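Local coordinates for protein NAD dependent epimerase/dehydratase family (uncultured archaeon MedDCM-OCT-S05-C57, PDB 5Y1F) that binds NAD+ and probably oxidises L-threonine at its 3-position as a monomeric dehydrogenase of the NAD-dependent epimerase/dehydratase family, at residues V218-R223 and S261-E266; M226-D231 and P308-S313. All coordinates share one frame; numbering follows the deposited sequence.

Interaction 1 of 2, residues V218-R223 and S261-E266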
loop_
_atom_site.group_PDB
_atom_site.type_symbol
_atom_site.label_atom_id
_atom_site.label_comp_id
_atom_site.label_asym_id
_atom_site.label_seq_id
_atom_site.Cartn_x
_atom_site.Cartn_y
_atom_site.Cartn_z
ATOM N N VAL A 218 -1.488 -8.561 -17.945
ATOM C CA VAL A 218 -2.416 -7.565 -18.437
ATOM C C VAL A 218 -2.002 -7.242 -19.876
ATOM O O VAL A 218 -0.862 -7.471 -20.291
ATOM C CB VAL A 218 -2.458 -6.299 -17.552
ATOM C CG1 VAL A 218 -2.945 -6.603 -16.151
ATOM C CG2 VAL A 218 -1.139 -5.559 -17.519
ATOM N N ASN A 219 -2.932 -6.651 -20.645
ATOM C CA ASN A 219 -2.641 -6.278 -22.015
ATOM C C ASN A 219 -1.702 -5.067 -22.064
ATOM O O ASN A 219 -1.528 -4.353 -21.056
ATOM C CB ASN A 219 -3.940 -6.124 -22.855
ATOM C CG ASN A 219 -4.759 -4.914 -22.487
ATOM O OD1 ASN A 219 -6.025 -5.030 -22.362
ATOM N ND2 ASN A 219 -4.159 -3.798 -22.457
ATOM N N ARG A 220 -1.111 -4.824 -23.212
ATOM C CA ARG A 220 -0.007 -3.896 -23.322
ATOM C C ARG A 220 -0.407 -2.438 -23.073
ATOM O O ARG A 220 0.419 -1.596 -22.826
ATOM C CB ARG A 220 0.717 -4.001 -24.670
ATOM C CG ARG A 220 -0.113 -3.641 -25.889
ATOM C CD ARG A 220 0.697 -3.555 -27.160
ATOM N NE ARG A 220 1.391 -4.774 -27.461
ATOM C CZ ARG A 220 2.717 -4.930 -27.513
ATOM N NH1 ARG A 220 3.548 -3.880 -27.405
ATOM N NH2 ARG A 220 3.186 -6.120 -27.749
ATOM N N ASN A 221 -1.676 -2.114 -23.248
ATOM C CA ASN A 221 -2.115 -0.752 -23.026
ATOM C C ASN A 221 -2.597 -0.482 -21.605
ATOM O O ASN A 221 -2.892 0.693 -21.311
ATOM C CB ASN A 221 -3.207 -0.370 -24.015
ATOM C CG ASN A 221 -4.425 -1.212 -23.862
ATOM O OD1 ASN A 221 -4.471 -2.338 -24.354
ATOM N ND2 ASN A 221 -5.398 -0.716 -23.108
ATOM N N THR A 222 -2.602 -1.497 -20.729
ATOM C CA THR A 222 -3.129 -1.325 -19.361
ATOM C C THR A 222 -2.346 -0.222 -18.687
ATOM O O THR A 222 -1.116 -0.228 -18.708
ATOM C CB THR A 222 -2.989 -2.630 -18.593
ATOM O OG1 THR A 222 -3.679 -3.668 -19.301
ATOM C CG2 THR A 222 -3.566 -2.492 -17.184
ATOM N N ARG A 223 -3.063 0.773 -18.155
ATOM C CA ARG A 223 -2.453 2.008 -17.708
ATOM C C ARG A 223 -3.088 2.311 -16.353
ATOM O O ARG A 223 -4.285 2.509 -16.244
ATOM C CB ARG A 223 -2.809 3.085 -18.719
ATOM C CG ARG A 223 -2.239 4.453 -18.432
ATOM C CD ARG A 223 -2.675 5.459 -19.483
ATOM N NE ARG A 223 -2.241 5.118 -20.834
ATOM C CZ ARG A 223 -1.010 5.322 -21.280
ATOM N NH1 ARG A 223 -0.121 6.017 -20.582
ATOM N NH2 ARG A 223 -0.664 4.830 -22.453
ATOM N N SER A 261 1.525 3.008 -19.343
ATOM C CA SER A 261 1.014 1.723 -19.751
ATOM C C SER A 261 2.090 0.639 -19.634
ATOM O O SER A 261 3.285 0.932 -19.522
ATOM C CB SER A 261 0.523 1.758 -21.176
ATOM O OG SER A 261 1.580 1.986 -22.025
ATOM N N ALA A 262 1.653 -0.601 -19.683
ATOM C CA ALA A 262 2.576 -1.728 -19.599
ATOM C C ALA A 262 3.636 -1.684 -20.696
ATOM O O ALA A 262 4.826 -1.877 -20.405
ATOM C CB ALA A 262 1.832 -3.055 -19.617
ATOM N N GLU A 263 3.247 -1.406 -21.930
ATOM C CA GLU A 263 4.262 -1.331 -22.993
ATOM C C GLU A 263 5.174 -0.139 -22.808
ATOM O O GLU A 263 6.311 -0.198 -23.256
ATOM C CB GLU A 263 3.621 -1.356 -24.381
ATOM C CG GLU A 263 2.759 -0.185 -24.734
ATOM C CD GLU A 263 2.274 -0.165 -26.175
ATOM O OE1 GLU A 263 2.750 -0.980 -27.027
ATOM O OE2 GLU A 263 1.558 0.780 -26.489
ATOM N N GLU A 264 4.693 0.967 -22.246
ATOM C CA GLU A 264 5.599 2.065 -21.949
ATOM C C GLU A 264 6.666 1.646 -20.944
ATOM O O GLU A 264 7.854 2.026 -21.042
ATOM C CB GLU A 264 4.815 3.298 -21.482
ATOM C CG GLU A 264 4.013 3.936 -22.641
ATOM C CD GLU A 264 2.919 4.922 -22.225
ATOM O OE1 GLU A 264 2.642 5.084 -21.028
ATOM O OE2 GLU A 264 2.161 5.388 -23.131
ATOM N N LEU A 265 6.280 0.882 -19.939
ATOM C CA LEU A 265 7.249 0.354 -18.972
ATOM C C LEU A 265 8.218 -0.599 -19.674
ATOM O O LEU A 265 9.429 -0.548 -19.429
ATOM C CB LEU A 265 6.531 -0.321 -17.812
ATOM C CG LEU A 265 7.491 -0.888 -16.773
ATOM C CD1 LEU A 265 8.327 0.207 -16.136
ATOM C CD2 LEU A 265 6.695 -1.633 -15.701
ATOM N N GLU A 266 7.715 -1.466 -20.546
ATOM C CA GLU A 266 8.590 -2.366 -21.306
ATOM C C GLU A 266 9.634 -1.556 -22.064
ATOM O O GLU A 266 10.838 -1.932 -22.061
ATOM C CB GLU A 266 7.780 -3.222 -22.261
ATOM C CG GLU A 266 8.647 -4.137 -23.121
ATOM C CD GLU A 266 7.912 -4.822 -24.262
ATOM O OE1 GLU A 266 8.618 -5.521 -25.035
ATOM O OE2 GLU A 266 6.668 -4.721 -24.434
HETATM O O HOH W 1 6.356 -3.893 -26.950
#

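Interaction 2 of 2, residues M226-D231 and P308-S313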
loop_
_atom_site.group_PDB
_atom_site.type_symbol
_atom_site.label_atom_id
_atom_site.label_comp_id
_atom_site.label_asym_id
_atom_site.label_seq_id
_atom_site.Cartn_x
_atom_site.Cartn_y
_atom_site.Cartn_z
ATOM N N MET A 226 0.784 4.560 -10.675
ATOM C CA MET A 226 1.906 3.811 -10.070
ATOM C C MET A 226 2.809 4.779 -9.293
ATOM O O MET A 226 2.914 5.967 -9.601
ATOM C CB MET A 226 2.737 3.154 -11.176
ATOM C CG MET A 226 2.041 2.030 -11.938
ATOM S SD MET A 226 2.017 0.465 -11.032
ATOM C CE MET A 226 1.283 -0.618 -12.272
ATOM N N MET A 227 3.567 4.206 -8.373
ATOM C CA MET A 227 4.490 4.963 -7.545
ATOM C C MET A 227 5.603 4.058 -7.078
ATOM O O MET A 227 5.382 2.912 -6.692
ATOM C CB MET A 227 3.724 5.551 -6.360
ATOM C CG MET A 227 4.546 6.418 -5.418
ATOM S SD MET A 227 3.605 7.183 -4.096
ATOM C CE MET A 227 2.481 8.244 -5.003
ATOM N N PHE A 228 6.820 4.605 -7.074
ATOM C CA PHE A 228 7.959 3.846 -6.488
ATOM C C PHE A 228 7.848 3.810 -4.967
ATOM O O PHE A 228 7.418 4.770 -4.350
ATOM C CB PHE A 228 9.276 4.479 -6.938
ATOM C CG PHE A 228 10.491 3.673 -6.548
ATOM C CD1 PHE A 228 11.548 4.278 -5.857
ATOM C CD2 PHE A 228 10.584 2.346 -6.823
ATOM C CE1 PHE A 228 12.669 3.545 -5.451
ATOM C CE2 PHE A 228 11.699 1.594 -6.446
ATOM C CZ PHE A 228 12.719 2.207 -5.743
ATOM N N MET A 229 8.229 2.691 -4.378
ATOM C CA MET A 229 8.068 2.528 -2.941
ATOM C C MET A 229 8.688 3.636 -2.125
ATOM O O MET A 229 8.089 4.015 -1.117
ATOM C CB MET A 229 8.566 1.150 -2.527
ATOM C CG MET A 229 8.256 0.757 -1.109
ATOM S SD MET A 229 6.488 0.634 -0.740
ATOM C CE MET A 229 6.091 -0.883 -1.569
ATOM N N ASP A 230 9.868 4.139 -2.495
ATOM C CA ASP A 230 10.469 5.180 -1.615
ATOM C C ASP A 230 9.534 6.371 -1.481
ATOM O O ASP A 230 9.419 6.972 -0.413
ATOM C CB ASP A 230 11.804 5.694 -2.167
ATOM C CG ASP A 230 12.923 4.692 -2.137
ATOM O OD1 ASP A 230 12.678 3.502 -1.995
ATOM O OD2 ASP A 230 14.079 5.136 -2.298
ATOM N N ASP A 231 8.858 6.730 -2.586
ATOM C CA ASP A 231 7.870 7.797 -2.522
ATOM C C ASP A 231 6.684 7.444 -1.612
ATOM O O ASP A 231 6.208 8.293 -0.857
ATOM C CB ASP A 231 7.386 8.142 -3.941
ATOM C CG ASP A 231 8.261 9.105 -4.668
ATOM O OD1 ASP A 231 8.200 9.125 -5.922
ATOM O OD2 ASP A 231 8.987 9.914 -4.028
ATOM N N PRO A 308 6.034 13.904 -5.278
ATOM C CA PRO A 308 6.832 12.731 -5.557
ATOM C C PRO A 308 8.224 13.090 -6.059
ATOM O O PRO A 308 8.408 14.149 -6.667
ATOM C CB PRO A 308 6.038 12.013 -6.632
ATOM C CG PRO A 308 5.335 13.124 -7.361
ATOM C CD PRO A 308 5.025 14.153 -6.314
ATOM N N LYS A 309 9.180 12.195 -5.852
ATOM C CA LYS A 309 10.604 12.396 -6.229
ATOM C C LYS A 309 11.088 11.382 -7.275
ATOM O O LYS A 309 12.146 11.609 -7.857
ATOM C CB LYS A 309 11.503 12.281 -4.955
ATOM C CG LYS A 309 12.883 12.944 -4.896
ATOM C CD LYS A 309 13.876 12.215 -3.960
ATOM C CE LYS A 309 13.261 11.578 -2.702
ATOM N NZ LYS A 309 13.686 10.194 -2.242
ATOM N N PHE A 310 10.353 10.307 -7.555
ATOM C CA PHE A 310 10.780 9.312 -8.521
ATOM C C PHE A 310 9.893 9.271 -9.741
ATOM O O PHE A 310 8.738 8.849 -9.657
ATOM C CB PHE A 310 10.845 7.903 -7.892
ATOM C CG PHE A 310 12.014 7.714 -6.988
ATOM C CD1 PHE A 310 13.141 7.058 -7.447
ATOM C CD2 PHE A 310 11.971 8.113 -5.668
ATOM C CE1 PHE A 310 14.196 6.830 -6.595
ATOM C CE2 PHE A 310 13.038 7.916 -4.838
ATOM C CZ PHE A 310 14.133 7.281 -5.291
ATOM N N ASP A 311 10.435 9.646 -10.898
ATOM C CA ASP A 311 9.826 9.421 -12.172
ATOM C C ASP A 311 10.180 8.030 -12.692
ATOM O O ASP A 311 10.888 7.243 -12.025
ATOM C CB ASP A 311 10.219 10.549 -13.162
ATOM C CG ASP A 311 11.681 10.576 -13.491
ATOM O OD1 ASP A 311 12.464 9.743 -13.060
ATOM O OD2 ASP A 311 12.066 11.513 -14.260
ATOM N N ILE A 312 9.718 7.705 -13.885
ATOM C CA ILE A 312 9.907 6.366 -14.380
ATOM C C ILE A 312 11.384 6.034 -14.635
ATOM O O ILE A 312 11.845 4.918 -14.374
ATOM C CB ILE A 312 9.031 6.096 -15.599
ATOM C CG1 ILE A 312 8.928 4.597 -15.853
ATOM C CG2 ILE A 312 9.541 6.817 -16.863
ATOM C CD1 ILE A 312 8.002 4.233 -16.989
ATOM N N SER A 313 12.145 7.017 -15.073
ATOM C CA SER A 313 13.583 6.861 -15.317
ATOM C C SER A 313 14.351 6.577 -14.018
ATOM O O SER A 313 15.132 5.622 -13.950
ATOM C CB SER A 313 14.135 8.167 -15.910
ATOM O OG SER A 313 13.688 8.356 -17.231
HETATM O O HOH W 2 7.183 7.491 -7.752
HETATM O O HOH W 3 10.961 9.626 -2.003
#

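Interaction 1 of 2, residues V218-R223 and S261-E266
The guanidinium of R223 carries CB of S261 over one face, 3.5 Å from NH2, while at its edge E264 OE2 lies in plane; the R220 guanidinium takes E263 OE1 and a water at its edge. R223 grips E264 end-on. NH2 points almost straight at OE2 (3.0 Å, 169°), from above the carboxylate plane, whereas NH1 reaches the syn lone pair of OE1 along a more bent line. With CG anti to the backbone N (chi1 -179°) and a bend at chi3, the arginine runs alongside S261 before turning its nitrogens to the glutamate. OE1 also accepts from S261 N at 2.9 Å, and E264 N returns a longer bond to S261 OG: a capping box at the N terminus of helix 262-270. A lysine in place of E264 takes away the carboxylate and would probably leave S261 N without its acceptor and R223 facing a like charge. R220 NH1 makes a straight bond to the anti side of E263 OE1 (3.0 Å, 170°), and the same nitrogen reaches E266 OE2 through the water; that oxygen also bonds Y279. Backbone carbonyls of the 219-222 type I turn add to the cap: R220 O receives E263 N, and T222 O receives A262 N. The first turn of the helix has its amides satisfied by carbonyls and a hydroxyl, while R223 and R220 probably offset the charges of E264 and E263.

Interaction 2 of 2, residues M226-D231 and P308-S313
Strand residue F228 turns into helix 229-241 opposite the loop 308-311, with the CA atoms of F228 and F310 6.5 Å apart and those of D231 and P308 5.9 Å apart. The D231 carboxylate faces the loop backbone and takes two consecutive amides on its syn sides: F310 N bonds OD1 at 2.9 Å and K309 N bonds OD2 at 2.9 Å, with a weak second bond from K309 N to OD1. D231 CG lies anti to its own carbonyl carbon (chi1 -84°), which directs the group out from the first helical turn to these N-H groups. OD2 also forms a salt bridge with R234. A water accepts from F228 N and donates to D231 OD1 and F310 O, joining strand end, helix start and loop. In the Rossmann-type NAD-binding fold of this family, this places the segment leading into the C-terminal helix 312-326 against the end of strand 223-228, which lies between strands 178-187 (parallel), carrying the NAD+-binding L186, and 258-261 (antiparallel). The two phenylalanines pack edge-to-face: F228 CD1 stands over the centre of the F310 ring, 3.6 Å from CD1 of F310, with the centroids 4.8 Å apart and the planes at 53°. D230 crosses the F310 ring obliquely, its CB 3.7 Å from CE2 and its carboxylate plane nearly perpendicular to the ring, while M315 and M319 touch F228.

In the fold
From the N terminus, the chain runs through most of the NAD-binding sheet before reaching 218-223, the first half of interaction 1, and then at once 226-231, the first half of interaction 2, at the end of strand 223-228. Interaction 1 closes a loop of 37 residues at 261-266, where helix 262-270 begins; interaction 2 closes a longer one of 76 residues at 308-313, which runs into the C-terminal helix. The two loops therefore cross. One ties the turn before strand 223-228 to helix 262-270, the other the far end of that strand to helix 312-326. The centres of the two interactions lie about 17 Å apart, yet L265 CD1 packs on I312 CD1 at 4.1 Å.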